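Local coordinates for putative glycosyl hydrolase (Bacteroides thetaiotaomicron VPI-5482, PDB 3K11), which probably acts as a glycosyl hydrolase of family 88, although its substrate and exact reaction are not established, at residues A[25-30]-A[408-413]; A[197-202]-A[234-239]; A[202-207]-A[246-251]; A[353-358]-A[412-417]. All coordinates share one frame; numbering follows the deposited sequence. Where two conformers were deposited one is given.

Interactions 1 and 4 lie about 5 Å apart, centre to centre, and both use helix 400-416: the approach to helix 29-45 packs on it in interaction 1, helix 347-362 in interaction 4. Interactions 2 and 3 form a second pair, about 6 Å apart, where strands 198-200 and 247-253 meet helices 222-240 and 202-217. Interaction 1 is only partly buried; the other three are buried. Interactions 1, 2 and 4 have no hydrogen bond from one segment to the other and rest on van der Waals packing. Interaction 3, nearest the centre of the chain, adds a carboxylate-imidazole hydrogen bond to a selenium-aromatic contact.

Interaction 1 (A[25-30]-A[408-413])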
loop_
_atom_site.group_PDB
_atom_site.type_symbol
_atom_site.label_atom_id
_atom_site.label_comp_id
_atom_site.label_asym_id
_atom_site.label_seq_id
_atom_site.Cartn_x
_atom_site.Cartn_y
_atom_site.Cartn_z
ATOM N N GLY A 25 -4.971 -24.169 7.972
ATOM C CA GLY A 25 -5.132 -24.904 9.214
ATOM C C GLY A 25 -4.106 -26.000 9.404
ATOM O O GLY A 25 -2.931 -25.860 9.053
ATOM N N ASP A 26 -4.592 -27.091 9.951
ATOM C CA ASP A 26 -3.751 -28.235 10.268
ATOM C C ASP A 26 -2.955 -28.711 9.068
ATOM O O ASP A 26 -3.440 -28.693 7.935
ATOM C CB ASP A 26 -4.607 -29.405 10.752
ATOM C CG ASP A 26 -5.248 -29.170 12.132
ATOM O OD1 ASP A 26 -4.760 -28.366 12.941
ATOM O OD2 ASP A 26 -6.260 -29.849 12.398
ATOM N N LEU A 27 -1.734 -29.161 9.359
ATOM C CA LEU A 27 -0.810 -29.685 8.399
ATOM C C LEU A 27 -0.061 -30.815 9.127
ATOM O O LEU A 27 0.411 -30.607 10.251
ATOM C CB LEU A 27 0.129 -28.559 8.022
ATOM C CG LEU A 27 1.198 -28.801 6.978
ATOM C CD1 LEU A 27 0.495 -29.193 5.667
ATOM C CD2 LEU A 27 2.099 -27.508 6.856
ATOM N N THR A 28 0.060 -31.992 8.516
ATOM C CA THR A 28 0.824 -33.095 9.101
ATOM C C THR A 28 2.131 -33.251 8.341
ATOM O O THR A 28 2.213 -32.905 7.164
ATOM C CB THR A 28 0.055 -34.440 9.024
ATOM O OG1 THR A 28 -0.020 -34.823 7.660
ATOM C CG2 THR A 28 -1.338 -34.292 9.615
ATOM N N PRO A 29 3.178 -33.714 9.019
ATOM C CA PRO A 29 4.396 -33.963 8.262
ATOM C C PRO A 29 4.214 -35.023 7.183
ATOM O O PRO A 29 4.883 -34.962 6.173
ATOM C CB PRO A 29 5.415 -34.377 9.330
ATOM C CG PRO A 29 4.646 -34.707 10.531
ATOM C CD PRO A 29 3.353 -33.968 10.457
ATOM N N GLU A 30 3.301 -35.970 7.382
ATOM C CA GLU A 30 3.007 -36.959 6.340
ATOM C C GLU A 30 2.439 -36.308 5.075
ATOM O O GLU A 30 2.815 -36.679 3.954
ATOM C CB GLU A 30 2.053 -38.023 6.860
ATOM C CG GLU A 30 2.692 -38.915 7.931
ATOM C CD GLU A 30 2.729 -38.311 9.353
ATOM O OE1 GLU A 30 2.095 -37.257 9.617
ATOM O OE2 GLU A 30 3.399 -38.927 10.213
ATOM N N ALA A 408 10.930 -29.948 3.246
ATOM C CA ALA A 408 11.859 -30.628 4.151
ATOM C C ALA A 408 11.931 -29.951 5.510
ATOM O O ALA A 408 11.916 -30.618 6.545
ATOM C CB ALA A 408 13.252 -30.666 3.537
ATOM N N GLU A 409 12.002 -28.626 5.498
ATOM C CA GLU A 409 12.143 -27.856 6.714
ATOM C C GLU A 409 10.830 -27.759 7.482
ATOM O O GLU A 409 10.798 -27.791 8.743
ATOM C CB GLU A 409 12.693 -26.449 6.387
ATOM C CG GLU A 409 13.385 -25.794 7.545
ATOM C CD GLU A 409 14.672 -26.478 7.975
ATOM O OE1 GLU A 409 15.232 -27.248 7.206
ATOM O OE2 GLU A 409 15.083 -26.230 9.103
HETATM N N MSE A 410 9.727 -27.714 6.761
HETATM C CA MSE A 410 8.421 -27.800 7.421
HETATM C C MSE A 410 8.226 -29.123 8.145
HETATM O O MSE A 410 7.659 -29.159 9.256
HETATM C CB MSE A 410 7.264 -27.579 6.422
HETATM C CG MSE A 410 7.066 -26.167 5.937
HETATM SE SE MSE A 410 6.613 -24.939 7.298
HETATM C CE MSE A 410 5.185 -25.864 8.130
ATOM N N ILE A 411 8.730 -30.216 7.595
ATOM C CA ILE A 411 8.636 -31.509 8.288
ATOM C C ILE A 411 9.378 -31.446 9.622
ATOM O O ILE A 411 8.825 -31.877 10.654
ATOM C CB ILE A 411 9.132 -32.681 7.390
ATOM C CG1 ILE A 411 8.110 -32.905 6.259
ATOM C CG2 ILE A 411 9.419 -34.022 8.206
ATOM C CD1 ILE A 411 8.651 -33.705 5.004
ATOM N N ARG A 412 10.600 -30.895 9.613
ATOM C CA ARG A 412 11.361 -30.701 10.856
ATOM C C ARG A 412 10.559 -29.868 11.839
ATOM O O ARG A 412 10.410 -30.233 13.004
ATOM C CB ARG A 412 12.677 -29.979 10.584
ATOM C CG ARG A 412 13.503 -29.651 11.834
ATOM C CD ARG A 412 14.243 -30.845 12.305
ATOM N NE ARG A 412 15.531 -30.998 11.623
ATOM C CZ ARG A 412 16.206 -32.148 11.524
ATOM N NH1 ARG A 412 15.721 -33.296 12.020
ATOM N NH2 ARG A 412 17.373 -32.162 10.893
ATOM N N LEU A 413 10.068 -28.731 11.364
ATOM C CA LEU A 413 9.292 -27.807 12.224
ATOM C C LEU A 413 8.077 -28.495 12.849
ATOM O O LEU A 413 7.819 -28.404 14.083
ATOM C CB LEU A 413 8.856 -26.584 11.394
ATOM C CG LEU A 413 8.096 -25.453 12.111
ATOM C CD1 LEU A 413 8.970 -24.808 13.210
ATOM C CD2 LEU A 413 7.586 -24.392 11.119
#
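Leu27 and Pro29 reach helix 400-416 at two adjoining points, the side chains of Met410 and Ile411. Leu27 CD2 sits 3.7 Å from CE of Met410, a selenomethionine, and the two side chains cross at about a right angle. The selenomethionine bends at both chi2 (-63°) and chi3 (-50°), which curls its terminal methyl round to meet the leucine. One residue on, Ile411 lies against Pro29: CG1 is 3.8 Å from the proline carbonyl O, and CG2 rests 4.2 Å from Pro29 CB. The backbones come close here, with the CA atoms of Pro29 and Ile411 4.9 Å apart. The chain thus lays the start of helix 29-45 beside helix 400-416, close to the far end of the sequence, within a helical fold consistent with the (alpha/alpha)6 barrel of family 88. Thr28 is the N-cap of helix 29-45, its OG1 bonded to Gln31 N, directly before Pro29. Farther out, Trp358 of helix 347-362 touches both Leu27 and Met410, while Val32 and Ile36 of helix 29-45 pack on Ile411. Gly25 O is hydrogen-bonded to Gln355 NE2 and His359 NE2, tying down the extended lead-in.

Interaction 2 (A[197-202]-A[234-239]); sequences NTLWLD and LQFADR
Strand 198-200, outermost within this chain in a small three-stranded antiparallel sheet, packs here on helix 222-240; the axes of strand 198-200 and of segment 234-239 come within 10.1 Å and lie at 101°. Leu199 points toward the helix and spreads its two methyls between two side chains spaced about one turn apart. Its CD1 lies 3.6 Å from Arg239 CD, the leucine crossing the extended arginine chain at about a right angle, and its CD2 is 4.2 Å from Phe236 CE1. The same ring carbon also packs on the strand backbone, 3.6 Å from Trp200 O. Arg239 therefore offers its aliphatic part to the leucine while its charged end is used elsewhere. NH1 bonds back to Gln235 O at 3.1 Å, coming from above the carbonyl plane, and NH2 forms a salt bridge with Asp186. Were Arg239 cut back to an alanine, Leu199 CD1 would probably lose its cover and Asp186 this positive partner. Trp200 turns its side chain to the other side of the strand, where NE1 is held by Arg193 O. Its indole also meets Arg191 in a cation-pi contact and packs on Asp423 of a neighbouring subunit. With one side of the strand facing a helix, the arrangement is that of a short sheet set among the helices of a fold consistent with an (alpha/alpha)6 barrel.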
loop_
_atom_site.group_PDB
_atom_site.type_symbol
_atom_site.label_atom_id
_atom_site.label_comp_id
_atom_site.label_asym_id
_atom_site.label_seq_id
_atom_site.Cartn_x
_atom_site.Cartn_y
_atom_site.Cartn_z
ATOM N N ASN A 197 29.552 -1.865 -13.377
ATOM C CA ASN A 197 29.602 -1.892 -11.927
ATOM C C ASN A 197 28.220 -1.919 -11.289
ATOM O O ASN A 197 27.838 -1.051 -10.486
ATOM C CB ASN A 197 30.443 -0.703 -11.400
ATOM C CG ASN A 197 31.937 -0.940 -11.611
ATOM O OD1 ASN A 197 32.324 -1.923 -12.195
ATOM N ND2 ASN A 197 32.756 -0.091 -11.068
ATOM N N THR A 198 27.485 -2.954 -11.677
ATOM C CA THR A 198 26.147 -3.217 -11.128
ATOM C C THR A 198 26.186 -4.366 -10.147
ATOM O O THR A 198 26.764 -5.420 -10.407
ATOM C CB THR A 198 25.166 -3.586 -12.278
ATOM O OG1 THR A 198 25.134 -2.510 -13.230
ATOM C CG2 THR A 198 23.788 -3.829 -11.757
ATOM N N LEU A 199 25.535 -4.153 -9.004
ATOM C CA LEU A 199 25.295 -5.208 -8.066
ATOM C C LEU A 199 23.895 -5.769 -8.322
ATOM O O LEU A 199 22.956 -5.015 -8.436
ATOM C CB LEU A 199 25.416 -4.739 -6.635
ATOM C CG LEU A 199 26.761 -4.209 -6.134
ATOM C CD1 LEU A 199 26.663 -3.819 -4.623
ATOM C CD2 LEU A 199 27.915 -5.245 -6.421
ATOM N N TRP A 200 23.820 -7.095 -8.343
ATOM C CA TRP A 200 22.576 -7.867 -8.424
ATOM C C TRP A 200 22.329 -8.507 -7.091
ATOM O O TRP A 200 23.193 -9.218 -6.567
ATOM C CB TRP A 200 22.739 -8.974 -9.450
ATOM C CG TRP A 200 22.719 -8.524 -10.862
ATOM C CD1 TRP A 200 23.566 -7.639 -11.479
ATOM C CD2 TRP A 200 21.844 -9.012 -11.858
ATOM N NE1 TRP A 200 23.240 -7.528 -12.801
ATOM C CE2 TRP A 200 22.198 -8.373 -13.075
ATOM C CE3 TRP A 200 20.783 -9.930 -11.844
ATOM C CZ2 TRP A 200 21.544 -8.644 -14.286
ATOM C CZ3 TRP A 200 20.105 -10.174 -13.030
ATOM C CH2 TRP A 200 20.507 -9.554 -14.248
ATOM N N LEU A 201 21.141 -8.304 -6.547
ATOM C CA LEU A 201 20.787 -8.924 -5.267
ATOM C C LEU A 201 21.002 -10.437 -5.352
ATOM O O LEU A 201 21.437 -11.074 -4.377
ATOM C CB LEU A 201 19.335 -8.585 -4.915
ATOM C CG LEU A 201 18.863 -8.975 -3.545
ATOM C CD1 LEU A 201 19.753 -8.354 -2.447
ATOM C CD2 LEU A 201 17.355 -8.578 -3.377
ATOM N N ASP A 202 20.717 -11.033 -6.522
ATOM C CA ASP A 202 20.843 -12.477 -6.712
ATOM C C ASP A 202 22.235 -12.951 -6.359
ATOM O O ASP A 202 22.391 -14.083 -5.871
ATOM C CB ASP A 202 20.596 -12.893 -8.174
ATOM C CG ASP A 202 19.267 -12.352 -8.744
ATOM O OD1 ASP A 202 19.095 -11.139 -8.760
ATOM O OD2 ASP A 202 18.372 -13.140 -9.127
ATOM N N LEU A 234 28.074 -7.926 4.020
ATOM C CA LEU A 234 27.841 -6.593 4.548
ATOM C C LEU A 234 28.033 -5.510 3.494
ATOM O O LEU A 234 27.353 -4.467 3.509
ATOM C CB LEU A 234 28.769 -6.368 5.731
ATOM C CG LEU A 234 28.590 -7.229 6.992
ATOM C CD1 LEU A 234 29.714 -6.902 7.962
ATOM C CD2 LEU A 234 27.184 -7.029 7.667
ATOM N N GLN A 235 28.914 -5.753 2.545
ATOM C CA GLN A 235 29.139 -4.774 1.442
ATOM C C GLN A 235 27.944 -4.720 0.495
ATOM O O GLN A 235 27.614 -3.657 -0.041
ATOM C CB GLN A 235 30.468 -5.092 0.722
ATOM C CG GLN A 235 31.666 -4.633 1.550
ATOM C CD GLN A 235 33.028 -4.858 0.937
ATOM O OE1 GLN A 235 34.030 -4.514 1.580
ATOM N NE2 GLN A 235 33.102 -5.441 -0.263
ATOM N N PHE A 236 27.324 -5.885 0.225
ATOM C CA PHE A 236 26.050 -5.931 -0.489
ATOM C C PHE A 236 24.972 -5.238 0.352
ATOM O O PHE A 236 24.254 -4.364 -0.116
ATOM C CB PHE A 236 25.562 -7.373 -0.750
ATOM C CG PHE A 236 26.091 -8.008 -2.014
ATOM C CD1 PHE A 236 25.479 -7.784 -3.215
ATOM C CD2 PHE A 236 27.141 -8.904 -1.987
ATOM C CE1 PHE A 236 25.932 -8.386 -4.387
ATOM C CE2 PHE A 236 27.605 -9.501 -3.182
ATOM C CZ PHE A 236 26.998 -9.231 -4.364
ATOM N N ALA A 237 24.800 -5.679 1.584
ATOM C CA ALA A 237 23.650 -5.176 2.382
ATOM C C ALA A 237 23.699 -3.672 2.616
ATOM O O ALA A 237 22.660 -3.050 2.584
ATOM C CB ALA A 237 23.487 -5.975 3.716
ATOM N N ASP A 238 24.897 -3.107 2.809
ATOM C CA ASP A 238 25.072 -1.648 2.995
ATOM C C ASP A 238 24.351 -0.889 1.912
ATOM O O ASP A 238 23.568 0.047 2.170
ATOM C CB ASP A 238 26.556 -1.266 2.929
ATOM C CG ASP A 238 26.797 0.229 3.154
ATOM O OD1 ASP A 238 26.276 0.727 4.179
ATOM O OD2 ASP A 238 27.452 0.876 2.293
ATOM N N ARG A 239 24.575 -1.337 0.694
ATOM C CA ARG A 239 24.040 -0.662 -0.490
ATOM C C ARG A 239 22.611 -1.052 -0.877
ATOM O O ARG A 239 21.865 -0.216 -1.346
ATOM C CB ARG A 239 24.926 -0.979 -1.669
ATOM C CG ARG A 239 26.333 -0.436 -1.465
ATOM C CD ARG A 239 27.169 -0.934 -2.547
ATOM N NE ARG A 239 28.510 -0.354 -2.654
ATOM C CZ ARG A 239 29.655 -0.992 -2.387
ATOM N NH1 ARG A 239 29.689 -2.201 -1.818
ATOM N NH2 ARG A 239 30.788 -0.371 -2.658
#

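Interaction 3 (A[202-207]-A[246-251]). With EDO (1,2-ethanediol), chain H.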
loop_
_atom_site.group_PDB
_atom_site.type_symbol
_atom_site.label_atom_id
_atom_site.label_comp_id
_atom_site.label_asym_id
_atom_site.label_seq_id
_atom_site.Cartn_x
_atom_site.Cartn_y
_atom_site.Cartn_z
ATOM N N ASP A 202 20.717 -11.033 -6.522
ATOM C CA ASP A 202 20.843 -12.477 -6.712
ATOM C C ASP A 202 22.235 -12.951 -6.359
ATOM O O ASP A 202 22.391 -14.083 -5.871
ATOM C CB ASP A 202 20.596 -12.893 -8.174
ATOM C CG ASP A 202 19.267 -12.352 -8.744
ATOM O OD1 ASP A 202 19.095 -11.139 -8.760
ATOM O OD2 ASP A 202 18.372 -13.140 -9.127
ATOM N N ASP A 203 23.244 -12.093 -6.523
ATOM C CA ASP A 203 24.641 -12.556 -6.363
ATOM C C ASP A 203 25.023 -12.726 -4.903
ATOM O O ASP A 203 26.012 -13.344 -4.620
ATOM C CB ASP A 203 25.627 -11.656 -7.057
ATOM C CG ASP A 203 25.651 -11.842 -8.569
ATOM O OD1 ASP A 203 25.280 -12.943 -9.046
ATOM O OD2 ASP A 203 26.114 -10.916 -9.253
HETATM N N MSE A 204 24.233 -12.183 -3.966
HETATM C CA MSE A 204 24.420 -12.542 -2.570
HETATM C C MSE A 204 24.375 -14.079 -2.461
HETATM O O MSE A 204 25.213 -14.706 -1.828
HETATM C CB MSE A 204 23.366 -11.902 -1.680
HETATM C CG MSE A 204 23.570 -10.401 -1.542
HETATM SE SE MSE A 204 22.365 -9.580 -0.292
HETATM C CE MSE A 204 23.267 -10.107 1.316
ATOM N N PHE A 205 23.407 -14.681 -3.139
ATOM C CA PHE A 205 23.167 -16.121 -3.091
ATOM C C PHE A 205 24.033 -16.860 -4.074
ATOM O O PHE A 205 24.482 -17.970 -3.794
ATOM C CB PHE A 205 21.693 -16.424 -3.320
ATOM C CG PHE A 205 21.376 -17.876 -3.268
ATOM C CD1 PHE A 205 21.395 -18.581 -2.042
ATOM C CD2 PHE A 205 21.110 -18.550 -4.443
ATOM C CE1 PHE A 205 21.138 -19.945 -2.018
ATOM C CE2 PHE A 205 20.872 -19.927 -4.433
ATOM C CZ PHE A 205 20.871 -20.615 -3.217
HETATM N N MSE A 206 24.304 -16.254 -5.218
HETATM C CA MSE A 206 25.163 -16.951 -6.175
HETATM C C MSE A 206 26.588 -17.104 -5.656
HETATM O O MSE A 206 27.266 -18.087 -5.969
HETATM C CB MSE A 206 25.165 -16.275 -7.544
HETATM C CG MSE A 206 23.834 -16.057 -8.145
HETATM SE SE MSE A 206 22.734 -17.698 -8.341
HETATM C CE MSE A 206 20.894 -16.865 -8.159
ATOM N N GLY A 207 27.062 -16.134 -4.892
ATOM C CA GLY A 207 28.452 -16.114 -4.399
ATOM C C GLY A 207 28.745 -16.444 -2.945
ATOM O O GLY A 207 29.711 -17.143 -2.658
ATOM N N GLY A 246 12.600 -2.637 5.352
ATOM C CA GLY A 246 13.037 -3.973 5.741
ATOM C C GLY A 246 13.130 -4.922 4.569
ATOM O O GLY A 246 12.957 -6.112 4.754
ATOM N N LEU A 247 13.479 -4.399 3.392
ATOM C CA LEU A 247 13.535 -5.162 2.152
ATOM C C LEU A 247 14.798 -4.748 1.406
ATOM O O LEU A 247 15.406 -3.718 1.710
ATOM C CB LEU A 247 12.290 -4.840 1.275
ATOM C CG LEU A 247 10.903 -5.091 1.833
ATOM C CD1 LEU A 247 9.869 -4.595 0.773
ATOM C CD2 LEU A 247 10.732 -6.570 2.176
ATOM N N TYR A 248 15.152 -5.547 0.415
ATOM C CA TYR A 248 16.265 -5.270 -0.459
ATOM C C TYR A 248 15.811 -4.850 -1.838
ATOM O O TYR A 248 14.819 -5.360 -2.365
ATOM C CB TYR A 248 17.074 -6.524 -0.649
ATOM C CG TYR A 248 17.993 -6.902 0.508
ATOM C CD1 TYR A 248 17.547 -7.717 1.531
ATOM C CD2 TYR A 248 19.310 -6.464 0.554
ATOM C CE1 TYR A 248 18.366 -8.105 2.543
ATOM C CE2 TYR A 248 20.131 -6.840 1.591
ATOM C CZ TYR A 248 19.664 -7.665 2.570
ATOM O OH TYR A 248 20.507 -8.034 3.584
ATOM N N ARG A 249 16.558 -3.908 -2.418
ATOM C CA ARG A 249 16.398 -3.607 -3.841
ATOM C C ARG A 249 17.023 -4.729 -4.712
ATOM O O ARG A 249 18.035 -5.311 -4.350
ATOM C CB ARG A 249 16.979 -2.248 -4.193
ATOM C CG ARG A 249 18.275 -1.922 -3.637
ATOM C CD ARG A 249 18.845 -0.580 -4.149
ATOM N NE ARG A 249 18.173 0.580 -3.599
ATOM C CZ ARG A 249 18.295 1.083 -2.378
ATOM N NH1 ARG A 249 19.006 0.547 -1.427
ATOM N NH2 ARG A 249 17.617 2.150 -2.079
ATOM N N HIS A 250 16.444 -5.001 -5.873
ATOM C CA HIS A 250 17.007 -6.014 -6.785
ATOM C C HIS A 250 18.350 -5.587 -7.373
ATOM O O HIS A 250 19.229 -6.409 -7.579
ATOM C CB HIS A 250 16.034 -6.322 -7.932
ATOM C CG HIS A 250 16.465 -7.449 -8.806
ATOM N ND1 HIS A 250 16.055 -7.576 -10.127
ATOM C CD2 HIS A 250 17.272 -8.501 -8.551
ATOM C CE1 HIS A 250 16.591 -8.679 -10.637
ATOM N NE2 HIS A 250 17.335 -9.263 -9.703
ATOM N N GLY A 251 18.492 -4.289 -7.643
ATOM C CA GLY A 251 19.706 -3.826 -8.282
ATOM C C GLY A 251 20.262 -2.540 -7.748
ATOM O O GLY A 251 19.577 -1.706 -7.118
HETATM C C1 EDO H . 13.876 3.826 -1.074
HETATM O O1 EDO H . 15.053 4.375 -0.447
HETATM C C2 EDO H . 14.205 3.050 -2.345
HETATM O O2 EDO H . 15.201 3.648 -3.191
#
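Asp202 meets His250 through its carboxylate. From CB, the first torsion sets CG anti to the carbonyl carbon (chi1 -52°), which swings the carboxylate toward the imidazole. CG then lies 3.8 Å from His250 NE2, in the plane of the ring. OD1 takes the hydrogen bond from NE2 at 2.7 Å, using its syn lone pair, with an N-H...O angle of 136°. The same oxygen is 3.2 Å from His250 CD2, while OD2 stays 4.1 Å from NE2. The carboxylate and ring planes are turned 53° apart. On the far side of the imidazole, ND1 is hydrogen-bonded to Tyr387 OH. With a leucine in place of Asp202, His250 NE2 is likely to lose this acceptor and its ring to turn more easily. Two residues along the helix, the selenomethionine Met204 makes a Met-aromatic contact: SE is 4.6 Å from the centroid of the Tyr248 ring, approaching obliquely. The side chain of Asp202 also touches Trp264 and Trp270, and a 1,2-ethanediol (not the one on Arg249), probably from the crystallisation liquor, lies about 3 Å from it and may mark a pocket. The imidazole is thus gripped at both nitrogens, its in-plane bond tying segment 202-207 to segment 246-251.

Interaction 4 (A[353-358]-A[412-417]). With EDO (1,2-ethanediol), chain B.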
loop_
_atom_site.group_PDB
_atom_site.type_symbol
_atom_site.label_atom_id
_atom_site.label_comp_id
_atom_site.label_asym_id
_atom_site.label_seq_id
_atom_site.Cartn_x
_atom_site.Cartn_y
_atom_site.Cartn_z
ATOM N N VAL A 353 3.020 -18.082 9.916
ATOM C CA VAL A 353 3.432 -17.485 8.651
ATOM C C VAL A 353 3.993 -18.557 7.727
ATOM O O VAL A 353 3.593 -18.687 6.583
ATOM C CB VAL A 353 4.466 -16.378 8.866
ATOM C CG1 VAL A 353 4.884 -15.746 7.506
ATOM C CG2 VAL A 353 3.880 -15.279 9.801
ATOM N N ALA A 354 4.921 -19.343 8.250
ATOM C CA ALA A 354 5.516 -20.432 7.497
ATOM C C ALA A 354 4.443 -21.453 7.112
ATOM O O ALA A 354 4.404 -21.957 5.981
ATOM C CB ALA A 354 6.652 -21.078 8.314
ATOM N N GLN A 355 3.591 -21.814 8.069
ATOM C CA GLN A 355 2.577 -22.822 7.829
ATOM C C GLN A 355 1.596 -22.407 6.710
ATOM O O GLN A 355 1.270 -23.204 5.828
ATOM C CB GLN A 355 1.836 -23.105 9.137
ATOM C CG GLN A 355 0.808 -24.259 9.039
ATOM C CD GLN A 355 0.771 -25.154 10.247
ATOM O OE1 GLN A 355 1.764 -25.311 10.956
ATOM N NE2 GLN A 355 -0.349 -25.823 10.440
ATOM N N LEU A 356 1.127 -21.176 6.755
ATOM C CA LEU A 356 0.221 -20.635 5.741
ATOM C C LEU A 356 0.945 -20.591 4.413
ATOM O O LEU A 356 0.380 -20.910 3.343
ATOM C CB LEU A 356 -0.232 -19.227 6.117
ATOM C CG LEU A 356 -1.062 -18.508 5.059
ATOM C CD1 LEU A 356 -2.363 -19.287 4.711
ATOM C CD2 LEU A 356 -1.352 -17.051 5.431
ATOM N N GLY A 357 2.194 -20.138 4.435
ATOM C CA GLY A 357 2.975 -20.133 3.194
ATOM C C GLY A 357 3.118 -21.504 2.573
ATOM O O GLY A 357 3.092 -21.624 1.339
ATOM N N TRP A 358 3.299 -22.543 3.403
ATOM C CA TRP A 358 3.342 -23.913 2.913
ATOM C C TRP A 358 1.996 -24.333 2.292
ATOM O O TRP A 358 1.975 -24.932 1.227
ATOM C CB TRP A 358 3.811 -24.947 3.981
ATOM C CG TRP A 358 3.833 -26.320 3.311
ATOM C CD1 TRP A 358 2.871 -27.239 3.382
ATOM C CD2 TRP A 358 4.736 -26.763 2.296
ATOM N NE1 TRP A 358 3.150 -28.291 2.568
ATOM C CE2 TRP A 358 4.272 -28.012 1.851
ATOM C CE3 TRP A 358 5.878 -26.220 1.710
ATOM C CZ2 TRP A 358 4.950 -28.781 0.909
ATOM C CZ3 TRP A 358 6.539 -26.960 0.738
ATOM C CH2 TRP A 358 6.059 -28.213 0.325
ATOM N N ARG A 412 10.600 -30.895 9.613
ATOM C CA ARG A 412 11.361 -30.701 10.856
ATOM C C ARG A 412 10.559 -29.868 11.839
ATOM O O ARG A 412 10.410 -30.233 13.004
ATOM C CB ARG A 412 12.677 -29.979 10.584
ATOM C CG ARG A 412 13.503 -29.651 11.834
ATOM C CD ARG A 412 14.243 -30.845 12.305
ATOM N NE ARG A 412 15.531 -30.998 11.623
ATOM C CZ ARG A 412 16.206 -32.148 11.524
ATOM N NH1 ARG A 412 15.721 -33.296 12.020
ATOM N NH2 ARG A 412 17.373 -32.162 10.893
ATOM N N LEU A 413 10.068 -28.731 11.364
ATOM C CA LEU A 413 9.292 -27.807 12.224
ATOM C C LEU A 413 8.077 -28.495 12.849
ATOM O O LEU A 413 7.819 -28.404 14.083
ATOM C CB LEU A 413 8.856 -26.584 11.394
ATOM C CG LEU A 413 8.096 -25.453 12.111
ATOM C CD1 LEU A 413 8.970 -24.808 13.210
ATOM C CD2 LEU A 413 7.586 -24.392 11.119
ATOM N N LEU A 414 7.318 -29.200 12.014
ATOM C CA LEU A 414 6.134 -29.911 12.516
ATOM C C LEU A 414 6.461 -31.065 13.459
ATOM O O LEU A 414 5.634 -31.426 14.305
ATOM C CB LEU A 414 5.254 -30.418 11.366
ATOM C CG LEU A 414 4.700 -29.346 10.424
ATOM C CD1 LEU A 414 4.172 -30.013 9.156
ATOM C CD2 LEU A 414 3.609 -28.548 11.152
ATOM N N ASN A 415 7.635 -31.653 13.305
ATOM C CA ASN A 415 8.107 -32.718 14.193
ATOM C C ASN A 415 8.752 -32.232 15.493
ATOM O O ASN A 415 9.072 -33.039 16.350
ATOM C CB ASN A 415 9.124 -33.591 13.466
ATOM C CG ASN A 415 8.479 -34.571 12.479
ATOM O OD1 ASN A 415 7.339 -34.996 12.664
ATOM N ND2 ASN A 415 9.245 -34.980 11.472
ATOM N N THR A 416 8.954 -30.928 15.626
ATOM C CA THR A 416 9.568 -30.350 16.808
ATOM C C THR A 416 8.508 -29.554 17.572
ATOM O O THR A 416 8.268 -29.781 18.768
ATOM C CB THR A 416 10.750 -29.435 16.395
ATOM O OG1 THR A 416 11.611 -30.139 15.487
ATOM C CG2 THR A 416 11.558 -28.995 17.613
ATOM N N GLN A 417 7.824 -28.663 16.865
ATOM C CA GLN A 417 6.811 -27.811 17.481
ATOM C C GLN A 417 5.504 -28.588 17.587
ATOM O O GLN A 417 5.351 -29.686 17.015
ATOM C CB GLN A 417 6.570 -26.589 16.615
ATOM C CG GLN A 417 7.756 -25.696 16.458
ATOM C CD GLN A 417 8.018 -24.837 17.664
ATOM O OE1 GLN A 417 7.086 -24.311 18.330
ATOM N NE2 GLN A 417 9.301 -24.639 17.938
HETATM C C1 EDO B . 7.509 -37.308 7.139
HETATM O O1 EDO B . 8.945 -37.423 7.035
HETATM C C2 EDO B . 6.981 -37.976 8.409
HETATM O O2 EDO B . 7.524 -37.354 9.602
#
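Two helices of the barrel-like helical fold, 347-362 and 400-416, approach each other here through a few side chains, with Gln355 and Leu414 CA atoms 9.2 Å apart. Leu414 reaches across with CD2, which stops 3.7 Å from Gln355 OE1; the two side chains meet at about a right angle. Gln355 has CG anti to the backbone N (chi1 -175°) and is bent at chi2, and this carries the amide over to the leucine methyl. Beside this pair, Ala354 CB and Leu413 CD2 make a looser apolar contact at 4.4 Å. Within segment 412-417, Leu413 O accepts from both Thr416 N and Gln417 N. Asn415 ND2 has a weak, long bond of 3.5 Å to O2 of a 1,2-ethanediol, probably from the crystallisation liquor. Around the contact, Leu413 also packs on Ile340 of helix 326-342, and Leu414 on Val32 of helix 29-45. The buried amide of Gln355 is satisfied at both ends, OE1 by Tyr428 OH and NE2 by a partner beyond the two helices, which lets it lie against a leucine methyl with its polar atoms already paired.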